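Local coordinates for protein 3'-5' exonuclease crn-4 (Caenorhabditis elegans, PDB 5DK5) that degrades RNA and DNA from their 3' ends as a metal-dependent DEDDh exonuclease and takes part in the breakdown of DNA during apoptosis, at residues V269-Y272 with C273-G276; D125-R128 with I129-Q133. All coordinates share one frame; numbering follows the deposited sequence.

Interaction 1: V269-Y272 with C273-G276. With ZN (zinc ion), chain I.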
ATOM      1  N   VAL B 269       1.692  36.919  -3.034  1.00 48.49           N
ATOM      2  CA  VAL B 269       1.509  37.149  -4.462  1.00 47.55           C
ATOM      3  C   VAL B 269       2.465  36.276  -5.259  1.00 46.69           C
ATOM      4  O   VAL B 269       3.665  36.245  -4.984  1.00 46.69           O
ATOM      5  CB  VAL B 269       1.746  38.627  -4.828  1.00 47.31           C
ATOM      6  CG1 VAL B 269       1.575  38.845  -6.325  1.00 47.51           C
ATOM      7  CG2 VAL B 269       0.797  39.525  -4.044  1.00 46.29           C
ATOM      8  N   CYS B 270       1.931  35.562  -6.244  1.00 43.78           N
ATOM      9  CA  CYS B 270       2.756  34.725  -7.102  1.00 41.56           C
ATOM     10  C   CYS B 270       3.778  35.587  -7.825  1.00 39.64           C
ATOM     11  O   CYS B 270       3.433  36.605  -8.424  1.00 39.89           O
ATOM     12  CB  CYS B 270       1.901  33.959  -8.111  1.00 40.07           C
ATOM     13  SG  CYS B 270       2.879  33.108  -9.368  1.00 41.07           S
ATOM     14  N   ARG B 271       5.039  35.180  -7.758  1.00 39.76           N
ATOM     15  CA  ARG B 271       6.123  35.961  -8.335  1.00 40.89           C
ATOM     16  C   ARG B 271       6.008  36.049  -9.856  1.00 40.96           C
ATOM     17  O   ARG B 271       6.430  37.037 -10.456  1.00 39.70           O
ATOM     18  CB  ARG B 271       7.475  35.357  -7.946  1.00 45.03           C
ATOM     19  CG  ARG B 271       8.563  36.379  -7.669  1.00 51.26           C
ATOM     20  CD  ARG B 271       8.208  37.261  -6.492  1.00 56.32           C
ATOM     21  NE  ARG B 271       8.176  38.675  -6.864  1.00 63.96           N
ATOM     22  CZ  ARG B 271       7.287  39.563  -6.425  1.00 69.16           C
ATOM     23  NH1 ARG B 271       6.316  39.208  -5.592  1.00 70.09           N
ATOM     24  NH2 ARG B 271       7.368  40.823  -6.831  1.00 71.66           N
ATOM     25  N   TYR B 272       5.431  35.022 -10.475  1.00 37.99           N
ATOM     26  CA  TYR B 272       5.347  34.973 -11.929  1.00 41.37           C
ATOM     27  C   TYR B 272       4.178  35.799 -12.470  1.00 43.32           C
ATOM     28  O   TYR B 272       4.385  36.811 -13.140  1.00 44.09           O
ATOM     29  CB  TYR B 272       5.220  33.524 -12.408  1.00 40.30           C
ATOM     30  CG  TYR B 272       5.408  33.377 -13.898  1.00 42.00           C
ATOM     31  CD1 TYR B 272       4.344  33.546 -14.771  1.00 42.38           C
ATOM     32  CD2 TYR B 272       6.654  33.082 -14.432  1.00 44.01           C
ATOM     33  CE1 TYR B 272       4.513  33.420 -16.135  1.00 43.34           C
ATOM     34  CE2 TYR B 272       6.833  32.954 -15.793  1.00 44.84           C
ATOM     35  CZ  TYR B 272       5.760  33.124 -16.640  1.00 44.22           C
ATOM     36  OH  TYR B 272       5.937  32.994 -17.999  1.00 44.68           O
ATOM     37  N   CYS B 273       2.954  35.366 -12.177  1.00 51.98           N
ATOM     38  CA  CYS B 273       1.761  35.987 -12.750  1.00 54.69           C
ATOM     39  C   CYS B 273       1.329  37.237 -11.988  1.00 55.11           C
ATOM     40  O   CYS B 273       0.429  37.954 -12.425  1.00 54.91           O
ATOM     41  CB  CYS B 273       0.609  34.982 -12.784  1.00 53.86           C
ATOM     42  SG  CYS B 273      -0.005  34.490 -11.162  1.00 43.93           S
ATOM     43  N   ARG B 274       1.969  37.487 -10.849  1.00 56.56           N
ATOM     44  CA  ARG B 274       1.710  38.683 -10.049  1.00 57.45           C
ATOM     45  C   ARG B 274       0.241  38.807  -9.650  1.00 56.76           C
ATOM     46  O   ARG B 274      -0.300  39.909  -9.567  1.00 57.62           O
ATOM     47  CB  ARG B 274       2.159  39.935 -10.812  1.00 60.65           C
ATOM     48  CG  ARG B 274       3.665  40.050 -10.972  1.00 64.28           C
ATOM     49  CD  ARG B 274       4.338  40.386  -9.647  1.00 69.06           C
ATOM     50  NE  ARG B 274       5.767  40.085  -9.664  1.00 74.52           N
ATOM     51  CZ  ARG B 274       6.707  40.904 -10.127  1.00 80.75           C
ATOM     52  NH1 ARG B 274       6.386  42.091 -10.627  1.00 83.62           N
ATOM     53  NH2 ARG B 274       7.977  40.530 -10.092  1.00 82.63           N
ATOM     54  N   LYS B 275      -0.397  37.667  -9.405  1.00 55.86           N
ATOM     55  CA  LYS B 275      -1.767  37.640  -8.910  1.00 55.92           C
ATOM     56  C   LYS B 275      -1.814  36.960  -7.548  1.00 56.77           C
ATOM     57  O   LYS B 275      -0.905  36.213  -7.187  1.00 56.93           O
ATOM     58  CB  LYS B 275      -2.688  36.925  -9.902  1.00 55.74           C
ATOM     59  CG  LYS B 275      -2.891  37.697 -11.196  1.00 59.52           C
ATOM     60  CD  LYS B 275      -4.055  37.151 -12.007  1.00 61.02           C
ATOM     61  CE  LYS B 275      -3.751  35.778 -12.581  1.00 60.72           C
ATOM     62  NZ  LYS B 275      -4.836  35.308 -13.487  1.00 61.69           N
ATOM     63  N   GLY B 276      -2.871  37.236  -6.792  1.00 43.90           N
ATOM     64  CA  GLY B 276      -3.045  36.639  -5.481  1.00 47.05           C
ATOM     65  C   GLY B 276      -3.055  35.127  -5.565  1.00 47.94           C
ATOM     66  O   GLY B 276      -3.568  34.553  -6.525  1.00 49.47           O
TER
HETATM   67 ZN    ZN I 301       1.131  32.431 -10.676  1.00 42.66          ZN
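C270 and C273 meet through the zinc ion, which both bind by their sulfur atoms: C270 SG lies 2.3 Å from zinc and C273 SG 2.4 Å. Their torsions differ. C270 swings SG anti to the backbone N (chi1 171°), whereas C273 tucks SG between its own N and carbonyl carbon (chi1 67°), so that both thiolates arrive on the same metal from neighbouring points of one turn. C273 SG also packs against C270 CB at 3.6 Å. Around the sulfurs the backbone folds into a zinc knuckle. C270 SG takes weak hydrogen bonds from Y272 N and from C273 N, and C273 SG takes another weak one, from K275 N at 3.7 Å. A short hairpin-like closure holds the turn's base: C270 N donates to K275 O (3.1 Å), while R274 N gives a weak bond back to C270 O. R274, with a positive phi that lets the chain turn back, is met at its carbonyl carbon by V269 CG1.

Farther out, the bent R274 chain folds back over the turn until NE reaches R271 O in a weak bond of 3.2 Å. This brings its guanidinium obliquely over that of R271, with the planes 32° apart and NH2 of R271 only 3.3 Å from NH2 of R274. C220 and C280 complete the site, and C270 also touches T219 on strand 216-219. Four cysteines with backbone N-H groups directed at two of the sulfurs are consistent with a structural rather than catalytic zinc; these weak donors probably spread the negative charge of the thiolates, while the two arginines, like charges held close together, lie away from the metal.

Interaction 2: D125-R128 with I129-Q133. With IPA (isopropyl alcohol), chain M.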
ATOM      1  N   ASP B 125       9.392  18.687   1.076  1.00 25.50           N
ATOM      2  CA  ASP B 125       8.276  18.818   2.011  1.00 28.16           C
ATOM      3  C   ASP B 125       7.121  19.656   1.461  1.00 28.19           C
ATOM      4  O   ASP B 125       5.960  19.268   1.580  1.00 26.97           O
ATOM      5  CB  ASP B 125       8.756  19.427   3.332  1.00 32.68           C
ATOM      6  CG  ASP B 125       9.637  18.480   4.127  1.00 35.36           C
ATOM      7  OD1 ASP B 125      10.871  18.512   3.940  1.00 35.85           O
ATOM      8  OD2 ASP B 125       9.093  17.706   4.943  1.00 35.47           O
ATOM      9  N   LEU B 126       7.439  20.798   0.857  1.00 32.15           N
ATOM     10  CA  LEU B 126       6.407  21.732   0.416  1.00 31.19           C
ATOM     11  C   LEU B 126       6.162  21.691  -1.093  1.00 31.00           C
ATOM     12  O   LEU B 126       5.013  21.721  -1.534  1.00 30.22           O
ATOM     13  CB  LEU B 126       6.771  23.155   0.847  1.00 31.11           C
ATOM     14  CG  LEU B 126       6.750  23.411   2.360  1.00 32.42           C
ATOM     15  CD1 LEU B 126       7.105  24.856   2.656  1.00 33.46           C
ATOM     16  CD2 LEU B 126       5.398  23.067   2.981  1.00 32.94           C
ATOM     17  N   TRP B 127       7.223  21.622  -1.889  1.00 24.96           N
ATOM     18  CA  TRP B 127       7.049  21.598  -3.339  1.00 25.13           C
ATOM     19  C   TRP B 127       6.376  20.309  -3.814  1.00 24.96           C
ATOM     20  O   TRP B 127       5.510  20.350  -4.688  1.00 24.14           O
ATOM     21  CB  TRP B 127       8.385  21.768  -4.062  1.00 26.03           C
ATOM     22  CG  TRP B 127       8.351  21.221  -5.452  1.00 26.10           C
ATOM     23  CD1 TRP B 127       7.734  21.771  -6.537  1.00 26.39           C
ATOM     24  CD2 TRP B 127       8.951  20.002  -5.905  1.00 25.92           C
ATOM     25  NE1 TRP B 127       7.915  20.971  -7.639  1.00 31.53           N
ATOM     26  CE2 TRP B 127       8.660  19.879  -7.277  1.00 32.53           C
ATOM     27  CE3 TRP B 127       9.707  19.004  -5.283  1.00 31.71           C
ATOM     28  CZ2 TRP B 127       9.098  18.799  -8.038  1.00 32.61           C
ATOM     29  CZ3 TRP B 127      10.141  17.933  -6.040  1.00 31.61           C
ATOM     30  CH2 TRP B 127       9.836  17.838  -7.403  1.00 28.02           C
ATOM     31  N   ARG B 128       6.768  19.169  -3.246  1.00 29.04           N
ATOM     32  CA  ARG B 128       6.215  17.878  -3.668  1.00 27.69           C
ATOM     33  C   ARG B 128       5.126  17.380  -2.725  1.00 25.09           C
ATOM     34  O   ARG B 128       3.958  17.292  -3.106  1.00 23.04           O
ATOM     35  CB  ARG B 128       7.322  16.822  -3.773  1.00 28.10           C
ATOM     36  CG  ARG B 128       6.812  15.438  -4.187  1.00 28.81           C
ATOM     37  CD  ARG B 128       7.955  14.472  -4.494  1.00 27.08           C
ATOM     38  NE  ARG B 128       8.758  14.180  -3.311  1.00 26.66           N
ATOM     39  CZ  ARG B 128       8.431  13.294  -2.375  1.00 25.60           C
ATOM     40  NH1 ARG B 128       7.304  12.599  -2.469  1.00 23.13           N
ATOM     41  NH2 ARG B 128       9.232  13.106  -1.337  1.00 28.68           N
ATOM     42  N   ILE B 129       5.517  17.051  -1.497  1.00 21.94           N
ATOM     43  CA  ILE B 129       4.619  16.394  -0.551  1.00 21.16           C
ATOM     44  C   ILE B 129       3.383  17.235  -0.255  1.00 22.28           C
ATOM     45  O   ILE B 129       2.257  16.748  -0.367  1.00 20.45           O
ATOM     46  CB  ILE B 129       5.351  16.068   0.769  1.00 23.05           C
ATOM     47  CG1 ILE B 129       6.444  15.031   0.501  1.00 23.13           C
ATOM     48  CG2 ILE B 129       4.365  15.569   1.836  1.00 21.82           C
ATOM     49  CD1 ILE B 129       7.317  14.696   1.700  1.00 24.53           C
ATOM     50  N   ALA B 130       3.584  18.490   0.130  1.00 21.64           N
ATOM     51  CA  ALA B 130       2.457  19.357   0.437  1.00 21.66           C
ATOM     52  C   ALA B 130       1.585  19.526  -0.800  1.00 21.63           C
ATOM     53  O   ALA B 130       0.385  19.276  -0.755  1.00 21.19           O
ATOM     54  CB  ALA B 130       2.930  20.706   0.948  1.00 22.44           C
ATOM     55  N   GLN B 131       2.198  19.919  -1.912  1.00 25.69           N
ATOM     56  CA  GLN B 131       1.455  20.190  -3.142  1.00 27.82           C
ATOM     57  C   GLN B 131       0.589  19.001  -3.572  1.00 28.87           C
ATOM     58  O   GLN B 131      -0.573  19.172  -3.946  1.00 27.26           O
ATOM     59  CB  GLN B 131       2.419  20.564  -4.272  1.00 30.95           C
ATOM     60  CG  GLN B 131       1.907  21.680  -5.160  1.00 32.60           C
ATOM     61  CD  GLN B 131       2.754  21.892  -6.399  1.00 30.88           C
ATOM     62  OE1 GLN B 131       2.239  22.258  -7.455  1.00 30.64           O
ATOM     63  NE2 GLN B 131       4.059  21.673  -6.278  1.00 29.32           N
ATOM     64  N   TYR B 132       1.153  17.800  -3.513  1.00 21.14           N
ATOM     65  CA  TYR B 132       0.441  16.601  -3.949  1.00 20.49           C
ATOM     66  C   TYR B 132      -0.695  16.252  -2.994  1.00 19.88           C
ATOM     67  O   TYR B 132      -1.792  15.893  -3.427  1.00 19.61           O
ATOM     68  CB  TYR B 132       1.401  15.418  -4.069  1.00 20.23           C
ATOM     69  CG  TYR B 132       0.767  14.193  -4.684  1.00 19.96           C
ATOM     70  CD1 TYR B 132       0.587  14.098  -6.056  1.00 21.73           C
ATOM     71  CD2 TYR B 132       0.346  13.133  -3.894  1.00 18.95           C
ATOM     72  CE1 TYR B 132       0.007  12.984  -6.625  1.00 21.71           C
ATOM     73  CE2 TYR B 132      -0.233  12.010  -4.456  1.00 21.08           C
ATOM     74  CZ  TYR B 132      -0.400  11.943  -5.820  1.00 21.94           C
ATOM     75  OH  TYR B 132      -0.979  10.828  -6.383  1.00 21.08           O
ATOM     76  N   GLN B 133      -0.429  16.356  -1.696  1.00 19.74           N
ATOM     77  CA  GLN B 133      -1.440  16.076  -0.685  1.00 19.28           C
ATOM     78  C   GLN B 133      -2.596  17.070  -0.784  1.00 21.83           C
ATOM     79  O   GLN B 133      -3.756  16.705  -0.584  1.00 22.44           O
ATOM     80  CB  GLN B 133      -0.824  16.116   0.716  1.00 20.13           C
ATOM     81  CG  GLN B 133      -1.796  15.805   1.846  1.00 18.88           C
ATOM     82  CD  GLN B 133      -2.363  14.403   1.761  1.00 18.90           C
ATOM     83  OE1 GLN B 133      -1.654  13.419   1.980  1.00 18.75           O
ATOM     84  NE2 GLN B 133      -3.647  14.303   1.439  1.00 19.85           N
TER
HETATM   85  C1  IPA M 305       3.371  11.880  -5.397  1.00 48.91           C
HETATM   86  C2  IPA M 305       4.651  12.210  -6.130  1.00 49.07           C
HETATM   87  C3  IPA M 305       4.572  13.623  -6.665  1.00 49.76           C
HETATM   88  O2  IPA M 305       5.734  12.100  -5.235  1.00 48.87           O
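R128 and I129 cross obliquely along helix 124-136, the isoleucine lying against the arginine's head. From CB, the R128 chain runs out with CG anti to the backbone N (chi1 179°) and bends only at chi3. CG and CD pass the isopropanol molecule, CD coming within 3.3 Å of its O2. NE turns to the OE1 of Q124, one helical turn earlier, in a hydrogen bond. I129 CG1 lies over one face of the guanidinium, 3.7 Å above its plane and shifted toward the rim, and at the tip NH1 donates to isopropanol O2 (3.2 Å). The alcohol, probably from the crystallisation liquor, also lays its C1 methyl over the centre of the Y132 ring, 3.4 Å above it.

Beneath these side chains the helix widens into a pi-type turn. A130 N bonds to D125 O at 2.9 Å and Q131 N, weakly, to L126 O, each five residues back; Y132 N to R128 O restores the alpha pattern. Q131 NE2 approaches W127 O in the carbonyl plane, though at 2.5 Å the distance is doubtful, while Q131 OE1 accepts from L252 N.

The helix is the crossover of a beta-alpha-beta unit between strands 116-120 and 147-150. L126 and I129 rest on strand 20-28, W127 and R128 touch helix 239-249, and Y132 meets helix 300-305.

Overall arrangement
The two contacts illustrate how one chain joins a buried catalytic core to a peripheral metal site. Their centres are 19 Å apart, with about 11 Å between nearest atoms, so they do not touch. The centre of interaction 2 is about 6 Å from the chain centre and lies beside the active site: the side chain of D125 is about 5 Å from a bound magnesium ion and about 4 Å from the side chain of D25, a magnesium ligand. The centre of interaction 1 is about 20 Å from the chain centre, at the surface, round zinc. The loop before strand 147-150 runs between them, with L126 touching F145 and C270 touching R146.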